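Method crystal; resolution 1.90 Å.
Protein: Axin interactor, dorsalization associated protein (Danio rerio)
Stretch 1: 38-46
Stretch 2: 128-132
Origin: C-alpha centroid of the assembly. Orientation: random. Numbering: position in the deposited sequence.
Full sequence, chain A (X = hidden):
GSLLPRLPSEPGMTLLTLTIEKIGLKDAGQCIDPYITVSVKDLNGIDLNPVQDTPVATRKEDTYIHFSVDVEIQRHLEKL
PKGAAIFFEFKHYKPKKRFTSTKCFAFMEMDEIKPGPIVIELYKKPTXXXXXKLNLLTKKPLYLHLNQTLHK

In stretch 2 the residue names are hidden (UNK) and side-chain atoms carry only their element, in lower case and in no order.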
ATOM      1  N   VAL A  38      -3.568   3.628   0.077  1.00 16.35           N
ATOM      2  CA  VAL A  38      -3.920   2.265   0.475  1.00 16.61           C
ATOM      3  C   VAL A  38      -5.433   2.106   0.338  1.00 17.19           C
ATOM      4  O   VAL A  38      -6.225   2.859   0.933  1.00 17.44           O
ATOM      5  CB  VAL A  38      -3.468   1.934   1.930  1.00 16.73           C
ATOM      6  CG1 VAL A  38      -3.806   0.430   2.321  1.00 17.26           C
ATOM      7  CG2 VAL A  38      -1.979   2.233   2.148  1.00 14.74           C
ATOM      8  N   SER A  39      -5.822   1.124  -0.474  1.00 18.41           N
ATOM      9  CA  SER A  39      -7.203   0.811  -0.692  1.00 18.65           C
ATOM     10  C   SER A  39      -7.408  -0.713  -0.534  1.00 19.99           C
ATOM     11  O   SER A  39      -6.452  -1.485  -0.614  1.00 18.84           O
ATOM     12  CB  SER A  39      -7.647   1.281  -2.081  1.00 18.31           C
ATOM     13  OG  SER A  39      -6.928   0.653  -3.132  1.00 18.34           O
ATOM     14  N   VAL A  40      -8.660  -1.103  -0.284  1.00 19.29           N
ATOM     15  CA  VAL A  40      -9.048  -2.512  -0.232  1.00 20.45           C
ATOM     16  C   VAL A  40     -10.117  -2.701  -1.305  1.00 20.92           C
ATOM     17  O   VAL A  40     -11.183  -2.055  -1.249  1.00 21.18           O
ATOM     18  CB  VAL A  40      -9.580  -2.904   1.157  1.00 20.31           C
ATOM     19  CG1 VAL A  40      -9.901  -4.405   1.208  1.00 20.91           C
ATOM     20  CG2 VAL A  40      -8.535  -2.558   2.252  1.00 20.54           C
ATOM     21  N   LYS A  41      -9.815  -3.551  -2.284  1.00 20.84           N
ATOM     22  CA  LYS A  41     -10.662  -3.731  -3.470  1.00 22.84           C
ATOM     23  C   LYS A  41     -11.222  -5.137  -3.506  1.00 23.62           C
ATOM     24  O   LYS A  41     -10.525  -6.069  -3.121  1.00 23.61           O
ATOM     25  CB  LYS A  41      -9.853  -3.499  -4.766  1.00 22.56           C
ATOM     26  CG  LYS A  41      -9.266  -2.073  -4.953  1.00 23.50           C
ATOM     27  CD  LYS A  41     -10.338  -1.024  -5.086  1.00 24.27           C
ATOM     28  CE  LYS A  41      -9.840   0.183  -5.906  1.00 22.69           C
ATOM     29  NZ  LYS A  41      -9.301   1.250  -5.068  1.00 26.10           N
ATOM     30  N   ASP A  42     -12.461  -5.298  -3.977  1.00 24.91           N
ATOM     31  CA  ASP A  42     -12.998  -6.656  -4.206  1.00 25.98           C
ATOM     32  C   ASP A  42     -12.398  -7.291  -5.461  1.00 25.81           C
ATOM     33  O   ASP A  42     -11.559  -6.684  -6.145  1.00 24.98           O
ATOM     34  CB  ASP A  42     -14.551  -6.725  -4.171  1.00 26.00           C
ATOM     35  CG  ASP A  42     -15.235  -6.040  -5.361  1.00 28.12           C
ATOM     36  OD1 ASP A  42     -14.581  -5.676  -6.356  1.00 29.70           O
ATOM     37  OD2 ASP A  42     -16.474  -5.854  -5.294  1.00 29.48           O
ATOM     38  N   LEU A  43     -12.822  -8.513  -5.761  1.00 26.60           N
ATOM     39  CA  LEU A  43     -12.394  -9.195  -6.994  1.00 27.79           C
ATOM     40  C   LEU A  43     -12.523  -8.363  -8.248  1.00 27.71           C
ATOM     41  O   LEU A  43     -11.748  -8.529  -9.189  1.00 27.95           O
ATOM     42  CB  LEU A  43     -13.231 -10.436  -7.235  1.00 28.24           C
ATOM     43  CG  LEU A  43     -12.677 -11.764  -6.795  1.00 30.00           C
ATOM     44  CD1 LEU A  43     -13.634 -12.797  -7.358  1.00 32.54           C
ATOM     45  CD2 LEU A  43     -11.251 -11.970  -7.294  1.00 31.95           C
ATOM     46  N   ASN A  44     -13.548  -7.523  -8.284  1.00 27.42           N
ATOM     47  CA  ASN A  44     -13.825  -6.750  -9.486  1.00 28.15           C
ATOM     48  C   ASN A  44     -13.199  -5.364  -9.467  1.00 27.47           C
ATOM     49  O   ASN A  44     -13.495  -4.553 -10.333  1.00 27.86           O
ATOM     50  CB  ASN A  44     -15.328  -6.677  -9.747  1.00 28.80           C
ATOM     51  CG  ASN A  44     -15.955  -8.061  -9.980  1.00 31.09           C
ATOM     52  OD1 ASN A  44     -16.960  -8.401  -9.362  1.00 35.50           O
ATOM     53  ND2 ASN A  44     -15.357  -8.852 -10.866  1.00 31.13           N
ATOM     54  N   GLY A  45     -12.330  -5.105  -8.485  1.00 27.14           N
ATOM     55  CA  GLY A  45     -11.592  -3.845  -8.407  1.00 26.65           C
ATOM     56  C   GLY A  45     -12.395  -2.699  -7.806  1.00 27.15           C
ATOM     57  O   GLY A  45     -12.054  -1.533  -7.998  1.00 26.80           O
ATOM     58  N   ILE A  46     -13.444  -3.041  -7.063  1.00 26.77           N
ATOM     59  CA  ILE A  46     -14.315  -2.062  -6.402  1.00 26.96           C
ATOM     60  C   ILE A  46     -13.927  -1.897  -4.950  1.00 26.24           C
ATOM     61  O   ILE A  46     -13.738  -2.888  -4.241  1.00 26.48           O
ATOM     62  CB  ILE A  46     -15.837  -2.471  -6.468  1.00 27.32           C
ATOM     63  CG1 ILE A  46     -16.302  -2.710  -7.913  1.00 29.08           C
ATOM     64  CG2 ILE A  46     -16.746  -1.446  -5.719  1.00 26.69           C
ATOM     65  CD1 ILE A  46     -15.877  -1.651  -8.940  1.00 31.14           C
ATOM     66  N   UNK A 128      -3.850  -1.848 -11.977  1.00 19.50           N
ATOM     67  CA  UNK A 128      -4.937  -2.744 -12.338  1.00 19.40           C
ATOM     68  C   UNK A 128      -5.503  -3.259 -11.042  1.00 19.47           C
ATOM     69  O   UNK A 128      -4.913  -4.154 -10.411  1.00 18.20           O
ATOM     70  c   UNK A 128      -4.433  -3.897 -13.207  1.00 19.80           C
ATOM     71  o   UNK A 128      -6.732  -4.687 -13.263  1.00 19.72           O
ATOM     72  o   UNK A 128      -5.246  -5.812 -14.366  1.00 24.10           O
ATOM     73  c   UNK A 128      -5.560  -4.858 -13.645  1.00 20.76           C
ATOM     74  N   UNK A 129      -6.638  -2.675 -10.638  1.00 19.17           N
ATOM     75  CA  UNK A 129      -7.319  -3.049  -9.418  1.00 19.87           C
ATOM     76  C   UNK A 129      -7.974  -4.423  -9.453  1.00 19.86           C
ATOM     77  O   UNK A 129      -8.387  -4.934  -8.422  1.00 21.05           O
ATOM     78  c   UNK A 129      -7.691  -0.691  -8.521  1.00 19.34           C
ATOM     79  c   UNK A 129      -6.559   1.688  -7.597  1.00 17.99           C
ATOM     80  c   UNK A 129      -6.863  -0.689  -7.405  1.00 19.56           C
ATOM     81  c   UNK A 129      -7.379   1.704  -8.718  1.00 19.62           C
ATOM     82  c   UNK A 129      -8.330  -1.973  -9.011  1.00 20.68           C
ATOM     83  c   UNK A 129      -7.931   0.515  -9.180  1.00 21.81           C
ATOM     84  c   UNK A 129      -6.307   0.503  -6.936  1.00 17.55           C
ATOM     85  N   UNK A 130      -8.009  -5.042 -10.630  1.00 20.42           N
ATOM     86  CA  UNK A 130      -8.389  -6.455 -10.735  1.00 20.35           C
ATOM     87  C   UNK A 130      -7.159  -7.379 -10.746  1.00 20.82           C
ATOM     88  O   UNK A 130      -7.314  -8.605 -10.689  1.00 19.61           O
ATOM     89  c   UNK A 130     -10.618  -5.985 -11.914  1.00 22.55           C
ATOM     90  c   UNK A 130      -9.249  -6.678 -11.980  1.00 21.50           C
ATOM     91  c   UNK A 130     -11.298  -6.106 -13.240  1.00 29.53           C
ATOM     92  n   UNK A 130     -13.189  -5.369 -14.604  1.00 36.27           N
ATOM     93  c   UNK A 130     -12.593  -5.315 -13.252  1.00 31.93           C
ATOM     94  N   UNK A 131      -5.955  -6.777 -10.759  1.00 19.82           N
ATOM     95  CA  UNK A 131      -4.651  -7.490 -10.825  1.00 21.12           C
ATOM     96  C   UNK A 131      -4.591  -8.664 -11.831  1.00 21.67           C
ATOM     97  O   UNK A 131      -4.029  -9.722 -11.574  1.00 21.98           O
ATOM     98  c   UNK A 131      -4.958  -8.686  -8.508  1.00 22.54           C
ATOM     99  n   UNK A 131      -6.674  -8.721  -6.725  1.00 25.45           N
ATOM    100  c   UNK A 131      -7.918  -8.450  -6.305  1.00 25.64           C
ATOM    101  n   UNK A 131      -8.570  -7.324  -6.657  1.00 24.57           N
ATOM    102  c   UNK A 131      -5.866  -7.852  -7.597  1.00 23.58           C
ATOM    103  n   UNK A 131      -8.504  -9.304  -5.498  1.00 24.31           N
ATOM    104  c   UNK A 131      -4.089  -7.857  -9.429  1.00 21.47           C
ATOM    105  N   UNK A 132      -5.182  -8.425 -12.991  1.00 22.06           N
ATOM    106  CA  UNK A 132      -5.267  -9.412 -14.071  1.00 23.09           C
ATOM    107  C   UNK A 132      -4.062  -9.347 -15.007  1.00 21.95           C
ATOM    108  O   UNK A 132      -3.623 -10.369 -15.527  1.00 22.19           O
ATOM    109  n   UNK A 132      -8.931 -12.755 -13.115  1.00 36.62           N
ATOM    110  c   UNK A 132      -7.844 -10.617 -13.367  1.00 32.29           C
ATOM    111  c   UNK A 132      -6.532  -9.136 -14.892  1.00 23.38           C
ATOM    112  c   UNK A 132      -9.197 -11.311 -13.374  1.00 35.68           C
ATOM    113  c   UNK A 132      -7.860  -9.349 -14.166  1.00 26.79           C
TER
HETATM  114  O   HOH W   1      -9.610  -9.990  -9.615  1.00 37.73           O

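Position 128 carries four side-chain atoms: a CB, then a second carbon bearing two oxygens. None of them touches stretch 1. A carboxylate one carbon from CA makes it Asp-128. The carboxylate serves its own loop instead, with OD1 of Asp-128 accepting from the backbone N of position 130 at 2.9 Å and OD2 of Asp-128 from the backbone N of position 132 at 3.0 Å.

Position 129 has seven side-chain carbons and no heteroatom, one linking carbon followed by a closed ring of six. CA-to-CB points toward stretch 1, and Lys-41 CE and NZ lie over one face of the ring. No oxygen extends the ring, so the residue is Phe-129. Lys-41 CE lies 3.5 Å from the centroid of the Phe-129 ring, 14° off the normal, and Lys-41 NZ lies 3.8 Å from the same centroid, 18° off. The first is a CH-pi contact, the second a cation-pi interaction. A weak hydrogen bond from Lys-41 NZ to Ser-39 OG, 3.1 Å long, joins the ammonium to its own strand.

Position 130 shows four carbons in an unbranched row ending in nitrogen, and the carbon row passes Asn-44 O and Gly-45 N in the turn of stretch 1. The row with its terminal nitrogen identifies Lys-130. The chain is extended beyond chi1 (m, then t, t, t), with Lys-130 CE 3.1 Å from Asn-44 O and Lys-130 CG 3.9 Å from Gly-45 N. These approaches are made by its methylenes.

At position 131, three carbons lead to a nitrogen and then to a carbon carrying two more nitrogens, a guanidinium. One of the two terminal nitrogens reaches Asp-42 O, which lies near the guanidinium plane. This is Arg-131. Arg-131 NH1 donates to Asp-42 O at 3.1 Å with an angle of 165°. Arg-131 NH1 also donates to Phe-129 O at 3.0 Å, so one nitrogen ties both loops together.

Position 132 again has four carbons in a row and a terminal nitrogen, and its side chain stays 5.6 Å or more from stretch 1: Lys-132.

The contact packs two type I turns together, Asp-42 to Gly-45 and Asp-128 to Arg-131, burying 357 Å² in total. Its one direct hydrogen bond comes from Arg-131, while water 1 donates to Leu-43 O at 2.6 Å and to Lys-130 O at 2.9 Å. Gly-45 permits the close approach: Gly-45 CA sits 3.4 Å from Phe-129 O in a CA-H...O contact, and an ideal CB there would fall 3.2 Å from Phe-129 CB. Its phi of 81° independently favours glycine.

Stretch 2 (128-132) DFKRK
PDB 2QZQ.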